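Local coordinates for periplasmic cell division protein (SufI) (Aquifex aeolicus, PDB 6SYY) that probably oxidises its substrates with bound copper ions, as a multicopper oxidase of a hyperthermophile, at residues F274-T286 against L470-I482. Residues are numbered along the deposited sequence; the frame is centred on the assembly and turned at random.
Sequences FWVIGVEGGLLDT and LRATDLGWKDTVI
Glu280, at the tip of a beta hairpin, has its carboxylate buried and gripped through both oxygens by 470-482. Glu280 OE1 takes two backbone N-H groups on its anti side, from Asp479 N at 3.1 Å and, more steeply tilted from the carboxylate plane, Thr480 N at 3.3 Å. Glu280 OE2 turns its syn lone pair to Lys478 NZ in a salt bridge of 2.5 Å. The Glu280 chain bends at chi2 (89°), which folds the carboxylate back toward these donors. Lys478 also gives NZ to Thr473 O and pairs with Glu299. With an alanine in place of Glu280, the N-H groups of Asp479 and Thr480 would probably lose this acceptor, and Lys478 one of its two counter-charges. The hairpin joins strands 270-279 and 282-290 by a type I turn from Val279 to Gly282. It belongs to the second cupredoxin-like domain and meets the third beside the copper cluster. Asp479 OD2 packs against Glu280 CB (3.2 Å), the two carboxylate planes 66° apart. The two acids lie close together, and Lys478 and Arg300 probably offset their charges. Asp479 OD1 is hydrogen-bonded to NE2 of the copper ligand His120, its OD2 pairs with Arg300, and its backbone O receives His454 ND1. Gly281 N donates to Trp477 O (2.7 Å). Val279 CG2 presses on the same carbonyl oxygen. Leu284 CD2 lies over the backbone of Gly476 and touches Leu475 CB at 3.8 Å.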
loop_
_atom_site.group_PDB
_atom_site.type_symbol
_atom_site.label_atom_id
_atom_site.label_comp_id
_atom_site.label_asym_id
_atom_site.label_seq_id
_atom_site.Cartn_x
_atom_site.Cartn_y
_atom_site.Cartn_z
ATOM N N PHE A 274 -13.514 -3.833 16.072
ATOM C CA PHE A 274 -13.354 -2.680 15.197
ATOM C C PHE A 274 -13.911 -3.064 13.832
ATOM O O PHE A 274 -14.324 -4.207 13.611
ATOM C CB PHE A 274 -11.894 -2.210 15.129
ATOM C CG PHE A 274 -10.929 -3.258 14.663
ATOM C CD1 PHE A 274 -10.440 -3.238 13.366
ATOM C CD2 PHE A 274 -10.491 -4.254 15.525
ATOM C CE1 PHE A 274 -9.543 -4.196 12.928
ATOM C CE2 PHE A 274 -9.591 -5.217 15.095
ATOM C CZ PHE A 274 -9.117 -5.187 13.792
ATOM N N TRP A 275 -13.934 -2.098 12.914
ATOM C CA TRP A 275 -14.617 -2.268 11.638
ATOM C C TRP A 275 -13.697 -1.939 10.475
ATOM O O TRP A 275 -13.101 -0.860 10.437
ATOM C CB TRP A 275 -15.857 -1.382 11.560
ATOM C CG TRP A 275 -16.906 -1.740 12.547
ATOM C CD1 TRP A 275 -18.009 -2.509 12.326
ATOM C CD2 TRP A 275 -16.960 -1.343 13.920
ATOM N NE1 TRP A 275 -18.750 -2.616 13.478
ATOM C CE2 TRP A 275 -18.126 -1.909 14.472
ATOM C CE3 TRP A 275 -16.131 -0.568 14.739
ATOM C CZ2 TRP A 275 -18.488 -1.722 15.801
ATOM C CZ3 TRP A 275 -16.492 -0.382 16.056
ATOM C CH2 TRP A 275 -17.663 -0.953 16.572
ATOM N N VAL A 276 -13.601 -2.863 9.523
ATOM C CA VAL A 276 -13.004 -2.548 8.231
ATOM C C VAL A 276 -14.005 -1.715 7.449
ATOM O O VAL A 276 -15.154 -2.128 7.252
ATOM C CB VAL A 276 -12.632 -3.824 7.465
ATOM C CG1 VAL A 276 -12.083 -3.475 6.086
ATOM C CG2 VAL A 276 -11.633 -4.644 8.254
ATOM N N ILE A 277 -13.586 -0.533 7.010
ATOM C CA ILE A 277 -14.448 0.297 6.182
ATOM C C ILE A 277 -13.897 0.517 4.781
ATOM O O ILE A 277 -14.669 0.894 3.883
ATOM C CB ILE A 277 -14.743 1.653 6.857
ATOM C CG1 ILE A 277 -13.449 2.441 7.078
ATOM C CG2 ILE A 277 -15.520 1.440 8.155
ATOM C CD1 ILE A 277 -13.671 3.931 7.280
ATOM N N GLY A 278 -12.613 0.280 4.542
ATOM C CA GLY A 278 -12.057 0.522 3.225
ATOM C C GLY A 278 -10.831 -0.322 2.978
ATOM O O GLY A 278 -10.170 -0.790 3.912
ATOM N N VAL A 279 -10.539 -0.518 1.694
ATOM C CA VAL A 279 -9.335 -1.215 1.258
ATOM C C VAL A 279 -8.622 -0.341 0.233
ATOM O O VAL A 279 -8.915 0.855 0.119
ATOM C CB VAL A 279 -9.669 -2.608 0.691
ATOM C CG1 VAL A 279 -10.144 -3.533 1.807
ATOM C CG2 VAL A 279 -10.732 -2.496 -0.380
ATOM N N GLU A 280 -7.691 -0.928 -0.524
ATOM C CA GLU A 280 -6.847 -0.134 -1.414
ATOM C C GLU A 280 -7.675 0.689 -2.393
ATOM O O GLU A 280 -7.344 1.847 -2.677
ATOM C CB GLU A 280 -5.883 -1.038 -2.181
ATOM C CG GLU A 280 -5.028 -1.921 -1.307
ATOM C CD GLU A 280 -5.699 -3.236 -1.003
ATOM O OE1 GLU A 280 -5.920 -4.019 -1.950
ATOM O OE2 GLU A 280 -6.020 -3.480 0.179
ATOM N N GLY A 281 -8.753 0.113 -2.916
ATOM C CA GLY A 281 -9.570 0.796 -3.899
ATOM C C GLY A 281 -10.743 1.555 -3.317
ATOM O O GLY A 281 -11.719 1.825 -4.023
ATOM N N GLY A 282 -10.674 1.900 -2.039
ATOM C CA GLY A 282 -11.655 2.774 -1.440
ATOM C C GLY A 282 -12.586 2.068 -0.473
ATOM O O GLY A 282 -12.293 0.993 0.062
ATOM N N LEU A 283 -13.740 2.696 -0.254
ATOM C CA LEU A 283 -14.657 2.264 0.792
ATOM C C LEU A 283 -15.372 0.981 0.397
ATOM O O LEU A 283 -15.700 0.772 -0.773
ATOM C CB LEU A 283 -15.686 3.359 1.077
ATOM C CG LEU A 283 -15.169 4.663 1.694
ATOM C CD1 LEU A 283 -16.152 5.802 1.460
ATOM C CD2 LEU A 283 -14.892 4.491 3.185
ATOM N N LEU A 284 -15.613 0.121 1.387
ATOM C CA LEU A 284 -16.526 -0.997 1.204
ATOM C C LEU A 284 -17.966 -0.487 1.142
ATOM O O LEU A 284 -18.245 0.699 1.334
ATOM C CB LEU A 284 -16.379 -2.009 2.341
ATOM C CG LEU A 284 -14.994 -2.617 2.535
ATOM C CD1 LEU A 284 -15.010 -3.600 3.685
ATOM C CD2 LEU A 284 -14.534 -3.298 1.266
ATOM N N ASP A 285 -18.894 -1.403 0.875
ATOM C CA ASP A 285 -20.298 -1.010 0.826
ATOM C C ASP A 285 -20.826 -0.686 2.221
ATOM O O ASP A 285 -21.526 0.317 2.409
ATOM C CB ASP A 285 -21.129 -2.110 0.160
ATOM C CG ASP A 285 -20.992 -3.457 0.859
ATOM O OD1 ASP A 285 -19.886 -3.768 1.350
ATOM O OD2 ASP A 285 -21.992 -4.204 0.920
ATOM N N THR A 286 -20.496 -1.510 3.206
ATOM C CA THR A 286 -20.917 -1.338 4.588
ATOM C C THR A 286 -19.734 -1.647 5.489
ATOM O O THR A 286 -18.788 -2.321 5.067
ATOM C CB THR A 286 -22.081 -2.267 4.961
ATOM O OG1 THR A 286 -21.621 -3.624 4.943
ATOM C CG2 THR A 286 -23.251 -2.108 3.999
ATOM N N LEU A 470 -13.393 -15.770 1.965
ATOM C CA LEU A 470 -12.867 -14.417 1.877
ATOM C C LEU A 470 -12.817 -13.786 3.263
ATOM O O LEU A 470 -13.664 -14.048 4.121
ATOM C CB LEU A 470 -13.729 -13.572 0.937
ATOM C CG LEU A 470 -13.265 -13.403 -0.511
ATOM C CD1 LEU A 470 -12.848 -14.727 -1.110
ATOM C CD2 LEU A 470 -14.370 -12.774 -1.342
ATOM N N ARG A 471 -11.801 -12.969 3.488
ATOM C CA ARG A 471 -11.692 -12.197 4.714
ATOM C C ARG A 471 -12.176 -10.777 4.454
ATOM O O ARG A 471 -12.273 -10.337 3.304
ATOM C CB ARG A 471 -10.250 -12.208 5.222
ATOM C CG ARG A 471 -9.672 -13.617 5.251
ATOM C CD ARG A 471 -8.255 -13.664 5.785
ATOM N NE ARG A 471 -7.251 -13.428 4.753
ATOM C CZ ARG A 471 -6.718 -14.377 3.988
ATOM N NH1 ARG A 471 -7.096 -15.640 4.118
ATOM N NH2 ARG A 471 -5.799 -14.062 3.087
ATOM N N ALA A 472 -12.516 -10.072 5.540
ATOM C CA ALA A 472 -13.050 -8.720 5.401
ATOM C C ALA A 472 -12.114 -7.849 4.580
ATOM O O ALA A 472 -12.560 -7.030 3.768
ATOM C CB ALA A 472 -13.280 -8.098 6.777
ATOM N N THR A 473 -10.808 -8.034 4.761
ATOM C CA THR A 473 -9.816 -7.290 4.000
ATOM C C THR A 473 -9.733 -7.728 2.543
ATOM O O THR A 473 -9.040 -7.071 1.762
ATOM C CB THR A 473 -8.446 -7.430 4.664
ATOM O OG1 THR A 473 -8.113 -8.819 4.792
ATOM C CG2 THR A 473 -8.466 -6.789 6.044
ATOM N N ASP A 474 -10.411 -8.810 2.158
ATOM C CA ASP A 474 -10.463 -9.240 0.764
ATOM C C ASP A 474 -11.595 -8.592 -0.019
ATOM O O ASP A 474 -11.673 -8.786 -1.237
ATOM C CB ASP A 474 -10.624 -10.765 0.668
ATOM C CG ASP A 474 -9.357 -11.517 1.013
ATOM O OD1 ASP A 474 -8.259 -11.001 0.722
ATOM O OD2 ASP A 474 -9.465 -12.636 1.562
ATOM N N LEU A 475 -12.470 -7.844 0.641
ATOM C CA LEU A 475 -13.671 -7.328 0.007
ATOM C C LEU A 475 -13.382 -6.022 -0.729
ATOM O O LEU A 475 -12.281 -5.470 -0.674
ATOM C CB LEU A 475 -14.771 -7.124 1.049
ATOM C CG LEU A 475 -15.115 -8.368 1.867
ATOM C CD1 LEU A 475 -16.131 -8.048 2.947
ATOM C CD2 LEU A 475 -15.629 -9.480 0.962
ATOM N N GLY A 476 -14.398 -5.530 -1.430
ATOM C CA GLY A 476 -14.288 -4.253 -2.097
ATOM C C GLY A 476 -13.355 -4.275 -3.296
ATOM O O GLY A 476 -13.021 -5.323 -3.857
ATOM N N TRP A 477 -12.945 -3.073 -3.695
ATOM C CA TRP A 477 -12.019 -2.879 -4.806
ATOM C C TRP A 477 -10.597 -2.988 -4.267
ATOM O O TRP A 477 -10.162 -2.148 -3.476
ATOM C CB TRP A 477 -12.245 -1.523 -5.470
ATOM C CG TRP A 477 -13.529 -1.403 -6.255
ATOM C CD1 TRP A 477 -14.649 -0.705 -5.899
ATOM C CD2 TRP A 477 -13.812 -1.988 -7.536
ATOM N NE1 TRP A 477 -15.612 -0.823 -6.875
ATOM C CE2 TRP A 477 -15.123 -1.605 -7.888
ATOM C CE3 TRP A 477 -13.085 -2.795 -8.416
ATOM C CZ2 TRP A 477 -15.722 -2.007 -9.085
ATOM C CZ3 TRP A 477 -13.684 -3.196 -9.605
ATOM C CH2 TRP A 477 -14.987 -2.800 -9.926
ATOM N N LYS A 478 -9.877 -4.022 -4.688
ATOM C CA LYS A 478 -8.520 -4.272 -4.230
ATOM C C LYS A 478 -7.532 -3.990 -5.354
ATOM O O LYS A 478 -7.901 -3.954 -6.529
ATOM C CB LYS A 478 -8.373 -5.723 -3.758
ATOM C CG LYS A 478 -9.330 -6.114 -2.646
ATOM C CD LYS A 478 -8.815 -5.653 -1.295
ATOM C CE LYS A 478 -7.573 -6.431 -0.902
ATOM N NZ LYS A 478 -6.927 -5.855 0.307
ATOM N N ASP A 479 -6.260 -3.777 -4.985
ATOM C CA ASP A 479 -5.179 -3.834 -5.964
ATOM C C ASP A 479 -4.015 -4.721 -5.532
ATOM O O ASP A 479 -3.075 -4.897 -6.314
ATOM C CB ASP A 479 -4.663 -2.424 -6.325
ATOM C CG ASP A 479 -4.033 -1.691 -5.155
ATOM O OD1 ASP A 479 -3.158 -2.256 -4.463
ATOM O OD2 ASP A 479 -4.391 -0.513 -4.955
ATOM N N THR A 480 -4.059 -5.297 -4.329
ATOM C CA THR A 480 -3.041 -6.231 -3.851
ATOM C C THR A 480 -3.732 -7.350 -3.083
ATOM O O THR A 480 -4.384 -7.087 -2.068
ATOM C CB THR A 480 -2.021 -5.523 -2.950
ATOM O OG1 THR A 480 -1.470 -4.386 -3.631
ATOM C CG2 THR A 480 -0.902 -6.478 -2.564
ATOM N N VAL A 481 -3.587 -8.595 -3.541
ATOM C CA VAL A 481 -4.253 -9.735 -2.914
ATOM C C VAL A 481 -3.205 -10.695 -2.364
ATOM O O VAL A 481 -2.234 -11.031 -3.051
ATOM C CB VAL A 481 -5.212 -10.455 -3.884
ATOM C CG1 VAL A 481 -4.481 -10.946 -5.127
ATOM C CG2 VAL A 481 -5.925 -11.611 -3.171
ATOM N N ILE A 482 -3.400 -11.123 -1.116
ATOM C CA ILE A 482 -2.521 -12.107 -0.498
ATOM C C ILE A 482 -2.784 -13.468 -1.120
ATOM O O ILE A 482 -3.937 -13.909 -1.218
ATOM C CB ILE A 482 -2.747 -12.157 1.021
ATOM C CG1 ILE A 482 -2.389 -10.821 1.675
ATOM C CG2 ILE A 482 -1.958 -13.300 1.645
ATOM C CD1 ILE A 482 -2.677 -10.784 3.157
HETATM O O HOH W 1 -13.546 -1.039 -1.654
#